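Local coordinates for sugar ABC transporter (Sugar-binding protein) (Bacillus halodurans, PDB 4YO7) that binds myo-inositol between two lobes and probably delivers such sugar-like solutes to an ABC transporter, at residues T88-Q93 with V116-M121; A104-P109 with T290-A295; P128-N133 with Q141-V146. One frame throughout, in Å; residues are numbered along the deposited sequence.

Contact 1 of 3, residues T88-Q93 with V116-M121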
loop_
_atom_site.group_PDB
_atom_site.type_symbol
_atom_site.label_atom_id
_atom_site.label_comp_id
_atom_site.label_asym_id
_atom_site.label_seq_id
_atom_site.Cartn_x
_atom_site.Cartn_y
_atom_site.Cartn_z
ATOM N N THR A 88 -8.823 -2.160 -17.544
ATOM C CA THR A 88 -10.014 -2.436 -18.338
ATOM C C THR A 88 -10.933 -3.402 -17.604
ATOM O O THR A 88 -12.157 -3.238 -17.584
ATOM C CB THR A 88 -9.639 -3.000 -19.713
ATOM O OG1 THR A 88 -8.786 -2.056 -20.378
ATOM C CG2 THR A 88 -10.870 -3.229 -20.563
ATOM N N GLN A 89 -10.349 -4.399 -16.965
ATOM C CA GLN A 89 -11.136 -5.307 -16.144
ATOM C C GLN A 89 -11.783 -4.587 -14.968
ATOM O O GLN A 89 -12.953 -4.827 -14.672
ATOM C CB GLN A 89 -10.253 -6.455 -15.662
ATOM C CG GLN A 89 -10.957 -7.526 -14.897
ATOM C CD GLN A 89 -10.135 -8.818 -14.886
ATOM O OE1 GLN A 89 -9.606 -9.230 -15.915
ATOM N NE2 GLN A 89 -10.003 -9.432 -13.728
ATOM N N GLN A 90 -11.050 -3.691 -14.307
ATOM C CA GLN A 90 -11.628 -2.946 -13.191
ATOM C C GLN A 90 -12.778 -2.074 -13.660
ATOM O O GLN A 90 -13.814 -2.019 -12.993
ATOM C CB GLN A 90 -10.588 -2.092 -12.481
ATOM C CG GLN A 90 -11.126 -1.454 -11.224
ATOM C CD GLN A 90 -10.007 -0.984 -10.306
ATOM O OE1 GLN A 90 -9.263 -0.062 -10.639
ATOM N NE2 GLN A 90 -9.876 -1.629 -9.161
HETATM N N MSE A 91 -12.602 -1.383 -14.793
HETATM C CA MSE A 91 -13.693 -0.589 -15.358
HETATM C C MSE A 91 -14.909 -1.457 -15.683
HETATM O O MSE A 91 -16.024 -1.036 -15.413
HETATM C CB MSE A 91 -13.231 0.175 -16.612
HETATM C CG MSE A 91 -12.127 1.169 -16.329
HETATM SE SE MSE A 91 -12.522 2.850 -17.166
HETATM C CE MSE A 91 -14.272 3.132 -16.294
ATOM N N ALA A 92 -14.701 -2.664 -16.203
ATOM C CA ALA A 92 -15.819 -3.556 -16.535
ATOM C C ALA A 92 -16.541 -4.039 -15.274
ATOM O O ALA A 92 -17.761 -4.180 -15.268
ATOM C CB ALA A 92 -15.340 -4.758 -17.370
ATOM N N GLN A 93 -15.797 -4.276 -14.202
ATOM C CA GLN A 93 -16.391 -4.636 -12.927
ATOM C C GLN A 93 -17.249 -3.519 -12.378
ATOM O O GLN A 93 -18.367 -3.731 -11.940
ATOM C CB GLN A 93 -15.281 -5.038 -11.937
ATOM C CG GLN A 93 -14.602 -6.308 -12.391
ATOM C CD GLN A 93 -13.334 -6.681 -11.638
ATOM O OE1 GLN A 93 -12.768 -5.882 -10.895
ATOM N NE2 GLN A 93 -12.881 -7.925 -11.842
ATOM N N VAL A 116 -9.896 8.180 -12.107
ATOM C CA VAL A 116 -10.728 9.378 -12.303
ATOM C C VAL A 116 -11.962 9.059 -13.131
ATOM O O VAL A 116 -13.072 9.492 -12.807
ATOM C CB VAL A 116 -9.924 10.513 -12.989
ATOM C CG1 VAL A 116 -10.803 11.738 -13.265
ATOM C CG2 VAL A 116 -8.756 10.901 -12.110
ATOM N N ASP A 117 -11.784 8.293 -14.200
ATOM C CA ASP A 117 -12.919 7.890 -15.016
ATOM C C ASP A 117 -13.922 7.040 -14.225
ATOM O O ASP A 117 -15.143 7.181 -14.391
ATOM C CB ASP A 117 -12.446 7.117 -16.238
ATOM C CG ASP A 117 -11.551 7.939 -17.141
ATOM O OD1 ASP A 117 -11.804 9.142 -17.310
ATOM O OD2 ASP A 117 -10.581 7.375 -17.662
ATOM N N ILE A 118 -13.404 6.152 -13.381
ATOM C CA ILE A 118 -14.242 5.322 -12.528
ATOM C C ILE A 118 -15.065 6.176 -11.574
ATOM O O ILE A 118 -16.281 6.011 -11.479
ATOM C CB ILE A 118 -13.374 4.311 -11.732
ATOM C CG1 ILE A 118 -12.862 3.221 -12.684
ATOM C CG2 ILE A 118 -14.155 3.708 -10.561
ATOM C CD1 ILE A 118 -11.842 2.262 -12.064
ATOM N N VAL A 119 -14.420 7.082 -10.844
ATOM C CA VAL A 119 -15.162 7.936 -9.922
ATOM C C VAL A 119 -16.186 8.807 -10.650
ATOM O O VAL A 119 -17.321 8.951 -10.189
ATOM C CB VAL A 119 -14.194 8.803 -9.088
ATOM C CG1 VAL A 119 -14.952 9.790 -8.227
ATOM C CG2 VAL A 119 -13.365 7.927 -8.202
ATOM N N ASN A 120 -15.818 9.349 -11.807
ATOM C CA ASN A 120 -16.766 10.143 -12.577
ATOM C C ASN A 120 -18.008 9.353 -12.957
ATOM O O ASN A 120 -19.138 9.842 -12.823
ATOM C CB ASN A 120 -16.111 10.689 -13.843
ATOM C CG ASN A 120 -15.139 11.818 -13.555
ATOM O OD1 ASN A 120 -15.262 12.520 -12.549
ATOM N ND2 ASN A 120 -14.181 12.016 -14.454
HETATM N N MSE A 121 -17.792 8.128 -13.408
HETATM C CA MSE A 121 -18.872 7.265 -13.849
HETATM C C MSE A 121 -19.804 6.875 -12.703
HETATM O O MSE A 121 -21.039 6.909 -12.856
HETATM C CB MSE A 121 -18.265 6.022 -14.510
HETATM C CG MSE A 121 -19.244 5.077 -15.072
HETATM SE SE MSE A 121 -18.302 3.691 -16.077
HETATM C CE MSE A 121 -17.080 2.930 -14.790
#
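Met-91, built as selenomethionine, reaches Ile-118 with its terminal methyl, CE lying 3.9 Å from Ile-118 CG1. Its chain bends at chi2 (-133°) and chi3 (57°), which carries the methyl across to the second helix. Met-121, a second selenomethionine, borders the same methyl, although the details of that meeting are doubtful because the two methyls are modelled too close together. Deeper in, the extended chain of Gln-90 crosses Ile-118 at about a right angle, so that Gln-90 CG sits 3.9 Å from Ile-118 CD1. The amide end of Gln-90 is engaged in hydrogen bonds beyond this helix pair, OE1 with Val-110 N and NE2 with Asn-108 O, which ties it to the loop that follows strand 104-107, between the two helices. Further along, Val-94 extends the apolar seam beside Ile-118 and Met-121. The segment axes run 10.5 Å apart and only 7° from parallel. Such parallel, side-by-side packing is that of consecutive helices in a beta-alpha-beta succession on one face of a Rossmann-like sheet, here in a type I periplasmic binding protein fold.

Contact 2 of 3, residues A104-P109 with T290-A295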
loop_
_atom_site.group_PDB
_atom_site.type_symbol
_atom_site.label_atom_id
_atom_site.label_comp_id
_atom_site.label_asym_id
_atom_site.label_seq_id
_atom_site.Cartn_x
_atom_site.Cartn_y
_atom_site.Cartn_z
ATOM N N ALA A 104 -23.561 0.475 -2.873
ATOM C CA ALA A 104 -22.281 1.169 -2.732
ATOM C C ALA A 104 -21.208 0.364 -3.419
ATOM O O ALA A 104 -21.343 -0.842 -3.607
ATOM C CB ALA A 104 -21.909 1.401 -1.269
ATOM N N ILE A 105 -20.136 1.062 -3.795
ATOM C CA ILE A 105 -18.988 0.464 -4.470
ATOM C C ILE A 105 -17.727 0.794 -3.684
ATOM O O ILE A 105 -17.555 1.913 -3.241
ATOM C CB ILE A 105 -18.867 0.966 -5.908
ATOM C CG1 ILE A 105 -20.068 0.445 -6.704
ATOM C CG2 ILE A 105 -17.559 0.517 -6.547
ATOM C CD1 ILE A 105 -20.219 1.056 -8.081
ATOM N N ILE A 106 -16.874 -0.211 -3.518
ATOM C CA ILE A 106 -15.523 -0.034 -2.973
ATOM C C ILE A 106 -14.546 -0.346 -4.097
ATOM O O ILE A 106 -14.588 -1.443 -4.667
ATOM C CB ILE A 106 -15.220 -0.955 -1.762
ATOM C CG1 ILE A 106 -16.228 -0.730 -0.637
ATOM C CG2 ILE A 106 -13.777 -0.723 -1.273
ATOM C CD1 ILE A 106 -16.120 -1.757 0.486
ATOM N N VAL A 107 -13.672 0.619 -4.408
ATOM C CA VAL A 107 -12.585 0.423 -5.378
ATOM C C VAL A 107 -11.214 0.697 -4.768
ATOM O O VAL A 107 -11.012 1.688 -4.084
ATOM C CB VAL A 107 -12.732 1.342 -6.609
ATOM C CG1 VAL A 107 -11.520 1.242 -7.546
ATOM C CG2 VAL A 107 -13.984 0.989 -7.368
ATOM N N ASN A 108 -10.295 -0.219 -5.041
ATOM C CA ASN A 108 -8.852 -0.052 -4.847
ATOM C C ASN A 108 -8.200 0.138 -6.263
ATOM O O ASN A 108 -8.064 -0.833 -6.992
ATOM C CB ASN A 108 -8.368 -1.301 -4.098
ATOM C CG ASN A 108 -6.886 -1.427 -4.022
ATOM O OD1 ASN A 108 -6.319 -2.337 -4.599
ATOM N ND2 ASN A 108 -6.240 -0.555 -3.237
ATOM N N PRO A 109 -7.895 1.390 -6.690
ATOM C CA PRO A 109 -7.678 1.607 -8.137
ATOM C C PRO A 109 -6.406 1.012 -8.704
ATOM O O PRO A 109 -5.351 1.168 -8.123
ATOM C CB PRO A 109 -7.587 3.125 -8.290
ATOM C CG PRO A 109 -7.825 3.709 -6.951
ATOM C CD PRO A 109 -8.067 2.659 -5.945
ATOM N N THR A 290 -12.591 -1.041 7.864
ATOM C CA THR A 290 -13.173 0.296 7.835
ATOM C C THR A 290 -13.811 0.609 6.484
ATOM O O THR A 290 -14.880 1.247 6.432
ATOM C CB THR A 290 -12.124 1.372 8.198
ATOM O OG1 THR A 290 -11.586 1.094 9.498
ATOM C CG2 THR A 290 -12.758 2.741 8.251
ATOM N N SER A 291 -13.203 0.151 5.392
ATOM C CA SER A 291 -13.795 0.373 4.068
ATOM C C SER A 291 -15.189 -0.253 3.993
ATOM O O SER A 291 -16.127 0.345 3.482
ATOM C CB SER A 291 -12.906 -0.216 2.964
ATOM O OG SER A 291 -11.699 0.500 2.862
ATOM N N VAL A 292 -15.306 -1.471 4.503
ATOM C CA VAL A 292 -16.601 -2.136 4.541
ATOM C C VAL A 292 -17.611 -1.387 5.424
ATOM O O VAL A 292 -18.771 -1.203 5.028
ATOM C CB VAL A 292 -16.464 -3.597 5.010
ATOM C CG1 VAL A 292 -17.824 -4.225 5.253
ATOM C CG2 VAL A 292 -15.744 -4.372 3.941
ATOM N N LYS A 293 -17.180 -0.946 6.598
ATOM C CA LYS A 293 -18.070 -0.231 7.495
ATOM C C LYS A 293 -18.592 1.061 6.866
ATOM O O LYS A 293 -19.774 1.398 6.989
ATOM C CB LYS A 293 -17.362 0.073 8.826
ATOM C CG LYS A 293 -17.077 -1.138 9.661
ATOM C CD LYS A 293 -16.271 -0.733 10.906
ATOM C CE LYS A 293 -15.702 -1.909 11.665
ATOM N NZ LYS A 293 -16.715 -2.561 12.529
ATOM N N VAL A 294 -17.699 1.781 6.195
ATOM C CA VAL A 294 -18.056 3.034 5.571
ATOM C C VAL A 294 -19.020 2.793 4.403
ATOM O O VAL A 294 -19.985 3.530 4.215
ATOM C CB VAL A 294 -16.789 3.772 5.122
ATOM C CG1 VAL A 294 -17.109 4.985 4.271
ATOM C CG2 VAL A 294 -16.012 4.204 6.371
ATOM N N ALA A 295 -18.755 1.751 3.623
ATOM C CA ALA A 295 -19.599 1.413 2.489
ATOM C C ALA A 295 -20.998 1.039 2.945
ATOM O O ALA A 295 -22.001 1.444 2.356
ATOM C CB ALA A 295 -18.969 0.265 1.689
#
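Ala-104 and Ile-106 pack against Ala-295, strand against helix, in the layer-on-layer contact of a three-layer alpha/beta/alpha sandwich. Strand 104-107 is an inner strand of the parallel sheet in one lobe of the type I periplasmic binding protein fold. Helix 284-299 lies on the face opposite the one carrying helices 87-100 and 112-125, and reaches it only after the chain has built the sheet of the other lobe. The short segments run roughly antiparallel, at 157°, with axes 8.9 Å apart.

At the start of the strand, Ala-104 CB points at the helix and meets the carbonyl of Ala-295, 3.6 Å from its O; the two methyls, Ala-104 CB and Ala-295 CB, are 4.3 Å apart. Ile-105 turns to the other face, as strand alternation demands. Ile-106 turns back and carries the contact with its longer branch. With CG1 anti to the carbonyl carbon (chi1 -57°) and CD1 extended beyond it, that branch lies alongside the methyl of Ala-295, whose CB is 3.7 Å from Ile-106 CD1 and touches CG1 as well. The tip goes on to rest against the helix backbone, Ile-106 CD1 standing 3.7 Å from Ser-291 O, the carbonyl that accepts the helical hydrogen bond of Ala-295 N. Val-292 borders the same methyl more loosely, its CG2 4.3 Å from Ile-106 CD1. Ser-291 also faces the strand, but its OG is hydrogen-bonded within the helix to Gln-287 O. Past Val-107 the chain leaves the strand, and the amide of Asn-108 bridges the loop after strand 46-52 and the neighbouring strand 129-132, its OD1 hydrogen-bonded to Ser-53 OG and its ND2 to Ala-132 O.

Contact 3 of 3, residues P128-N133 with Q141-V146. With INS (1,2,3,4,5,6-hexahydroxy-cyclohexane), chain F.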
loop_
_atom_site.group_PDB
_atom_site.type_symbol
_atom_site.label_atom_id
_atom_site.label_comp_id
_atom_site.label_asym_id
_atom_site.label_seq_id
_atom_site.Cartn_x
_atom_site.Cartn_y
_atom_site.Cartn_z
ATOM N N PRO A 128 -22.794 5.715 -4.112
ATOM C CA PRO A 128 -21.585 6.043 -3.332
ATOM C C PRO A 128 -20.374 5.203 -3.708
ATOM O O PRO A 128 -20.477 4.003 -3.921
ATOM C CB PRO A 128 -21.984 5.752 -1.884
ATOM C CG PRO A 128 -23.452 5.550 -1.871
ATOM C CD PRO A 128 -23.942 5.332 -3.265
ATOM N N ILE A 129 -19.213 5.840 -3.756
ATOM C CA ILE A 129 -17.974 5.126 -4.058
ATOM C C ILE A 129 -16.913 5.432 -2.993
ATOM O O ILE A 129 -16.549 6.598 -2.729
ATOM C CB ILE A 129 -17.466 5.458 -5.455
ATOM C CG1 ILE A 129 -16.132 4.698 -5.697
ATOM C CG2 ILE A 129 -17.372 6.962 -5.701
ATOM C CD1 ILE A 129 -15.791 4.526 -7.091
ATOM N N ILE A 130 -16.460 4.354 -2.376
ATOM C CA ILE A 130 -15.456 4.401 -1.333
ATOM C C ILE A 130 -14.146 3.982 -1.981
ATOM O O ILE A 130 -14.080 2.923 -2.593
ATOM C CB ILE A 130 -15.782 3.429 -0.165
ATOM C CG1 ILE A 130 -17.179 3.678 0.466
ATOM C CG2 ILE A 130 -14.668 3.447 0.900
ATOM C CD1 ILE A 130 -17.714 5.077 0.480
ATOM N N ILE A 131 -13.107 4.796 -1.842
ATOM C CA ILE A 131 -11.769 4.451 -2.356
ATOM C C ILE A 131 -10.931 3.897 -1.201
ATOM O O ILE A 131 -10.821 4.502 -0.141
ATOM C CB ILE A 131 -11.082 5.666 -2.993
ATOM C CG1 ILE A 131 -11.920 6.212 -4.163
ATOM C CG2 ILE A 131 -9.628 5.336 -3.416
ATOM C CD1 ILE A 131 -12.080 5.297 -5.330
ATOM N N ALA A 132 -10.378 2.703 -1.406
ATOM C CA ALA A 132 -9.576 2.065 -0.387
ATOM C C ALA A 132 -8.112 1.940 -0.802
ATOM O O ALA A 132 -7.815 1.491 -1.913
ATOM C CB ALA A 132 -10.135 0.689 -0.065
ATOM N N ASN A 133 -7.242 2.363 0.129
ATOM C CA ASN A 133 -5.808 2.123 0.157
ATOM C C ASN A 133 -4.944 2.833 -0.889
ATOM O O ASN A 133 -3.853 3.258 -0.561
ATOM C CB ASN A 133 -5.564 0.612 0.103
ATOM C CG ASN A 133 -4.119 0.258 -0.163
ATOM O OD1 ASN A 133 -3.740 0.053 -1.311
ATOM N ND2 ASN A 133 -3.316 0.155 0.886
ATOM N N GLN A 141 -13.322 13.657 -5.171
ATOM C CA GLN A 141 -14.594 13.527 -5.865
ATOM C C GLN A 141 -15.292 12.227 -5.471
ATOM O O GLN A 141 -16.472 12.036 -5.751
ATOM C CB GLN A 141 -14.389 13.595 -7.384
ATOM C CG GLN A 141 -14.072 15.001 -7.824
ATOM C CD GLN A 141 -13.382 15.068 -9.161
ATOM O OE1 GLN A 141 -13.859 14.502 -10.147
ATOM N NE2 GLN A 141 -12.247 15.766 -9.207
ATOM N N ALA A 142 -14.583 11.337 -4.798
ATOM C CA ALA A 142 -15.194 10.113 -4.330
ATOM C C ALA A 142 -15.992 10.394 -3.067
ATOM O O ALA A 142 -15.930 11.483 -2.527
ATOM C CB ALA A 142 -14.133 9.040 -4.069
ATOM N N THR A 143 -16.756 9.416 -2.594
ATOM C CA THR A 143 -17.597 9.636 -1.411
ATOM C C THR A 143 -16.763 9.625 -0.132
ATOM O O THR A 143 -17.029 10.372 0.794
ATOM C CB THR A 143 -18.686 8.586 -1.312
ATOM O OG1 THR A 143 -19.312 8.490 -2.585
ATOM C CG2 THR A 143 -19.723 8.953 -0.255
ATOM N N ALA A 144 -15.745 8.777 -0.104
ATOM C CA ALA A 144 -14.796 8.755 1.008
ATOM C C ALA A 144 -13.548 8.007 0.603
ATOM O O ALA A 144 -13.589 7.198 -0.314
ATOM C CB ALA A 144 -15.426 8.104 2.263
ATOM N N PHE A 145 -12.458 8.304 1.310
ATOM C CA PHE A 145 -11.182 7.591 1.176
ATOM C C PHE A 145 -10.843 6.938 2.506
ATOM O O PHE A 145 -10.938 7.588 3.557
ATOM C CB PHE A 145 -10.029 8.531 0.770
ATOM C CG PHE A 145 -8.701 7.836 0.685
ATOM C CD1 PHE A 145 -8.432 6.984 -0.373
ATOM C CD2 PHE A 145 -7.741 7.995 1.673
ATOM C CE1 PHE A 145 -7.234 6.310 -0.447
ATOM C CE2 PHE A 145 -6.505 7.334 1.579
ATOM C CZ PHE A 145 -6.259 6.492 0.523
ATOM N N VAL A 146 -10.464 5.668 2.437
ATOM C CA VAL A 146 -9.994 4.899 3.592
ATOM C C VAL A 146 -8.604 4.375 3.276
ATOM O O VAL A 146 -8.433 3.580 2.363
ATOM C CB VAL A 146 -10.937 3.721 3.926
ATOM C CG1 VAL A 146 -10.399 2.949 5.100
ATOM C CG2 VAL A 146 -12.330 4.248 4.238
HETATM C C1 INS F . 0.194 -2.114 -2.989
HETATM C C2 INS F . 1.085 -3.127 -2.279
HETATM C C3 INS F . 2.065 -2.375 -1.378
HETATM C C4 INS F . 1.328 -1.524 -0.339
HETATM C C5 INS F . 0.393 -0.535 -1.067
HETATM C C6 INS F . -0.573 -1.294 -1.966
HETATM O O1 INS F . -0.771 -2.791 -3.839
HETATM O O2 INS F . 0.246 -3.962 -1.483
HETATM O O3 INS F . 2.892 -3.387 -0.730
HETATM O O4 INS F . 2.273 -0.750 0.414
HETATM O O5 INS F . -0.375 0.169 -0.076
HETATM O O6 INS F . -1.393 -0.296 -2.692
#
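Ile-130, Ile-131 and Ala-132 pair with Ala-144, Phe-145 and Val-146 as neighbouring parallel strands, their segment axes 26° apart. Although parallel, they are joined by a short connection without the helix that usually intervenes in this fold. Ile-131 is held through both its peptide groups: its N donates to Ala-144 O at 2.9 Å in a nearly straight bond, and its O accepts from Val-146 N at the same length. One step on, Asn-133 N closes the ladder on Val-146 O at 2.8 Å. At the opposite end a side chain enters the ladder, for Thr-143 OG1 takes the N-H of Ile-129 at 2.9 Å while Thr-143 N donates to Ile-129 O along a more bent path.

The side chains divide between the two faces. On the face of Ala-144 and Val-146, Ile-130 sends CD1 to Ala-144 CB and CG2 to Val-146 CG2. On the other face the chain of Ile-131 crosses Phe-145 at about a right angle: Ile-131 CG2 lies 3.7 Å from Phe-145 CD1, and Ile-131 CB sits at the ring edge, in its plane. Ile-131 CG1 meets Ala-142 CB at 3.6 Å.

Beyond the ladder Asn-133, its CG anti to the backbone N (chi1 168°), carries its amide away from the strands to the bound myo-inositol. Its OD1 accepts from O6 at 2.7 Å, and its ND2 donates to O5 at 3.1 Å as well as to Gln-287 OE1. One amide therefore reads two adjacent hydroxyls in different senses, O6 as donor and O5 as acceptor; the added bond to Gln-287 is consistent with, and would favour, this orientation.

The three contacts build one lobe outward from its sheet. Contacts 2 and 3 share that sheet, with centres 6 Å apart, and Ile-105 O lies 2.8 Å from Ile-130 N in a probable hydrogen bond. Contact 1 sits on the face of the sheet away from helix 284-299, its centre about 13 Å from that of contact 3. Asn-108 connects all three: its O probably accepts a hydrogen bond from Gln-90 NE2 at 2.9 Å, and its ND2 donates to Ala-132 O, just before Asn-133. Only contact 3 includes the myo-inositol ligand, which Asp-56, Arg-134, Arg-186, Asn-236, Asp-262 and Gln-282 also bind. The side chain of Gln-90 remains about 11 Å from the bound myo-inositol.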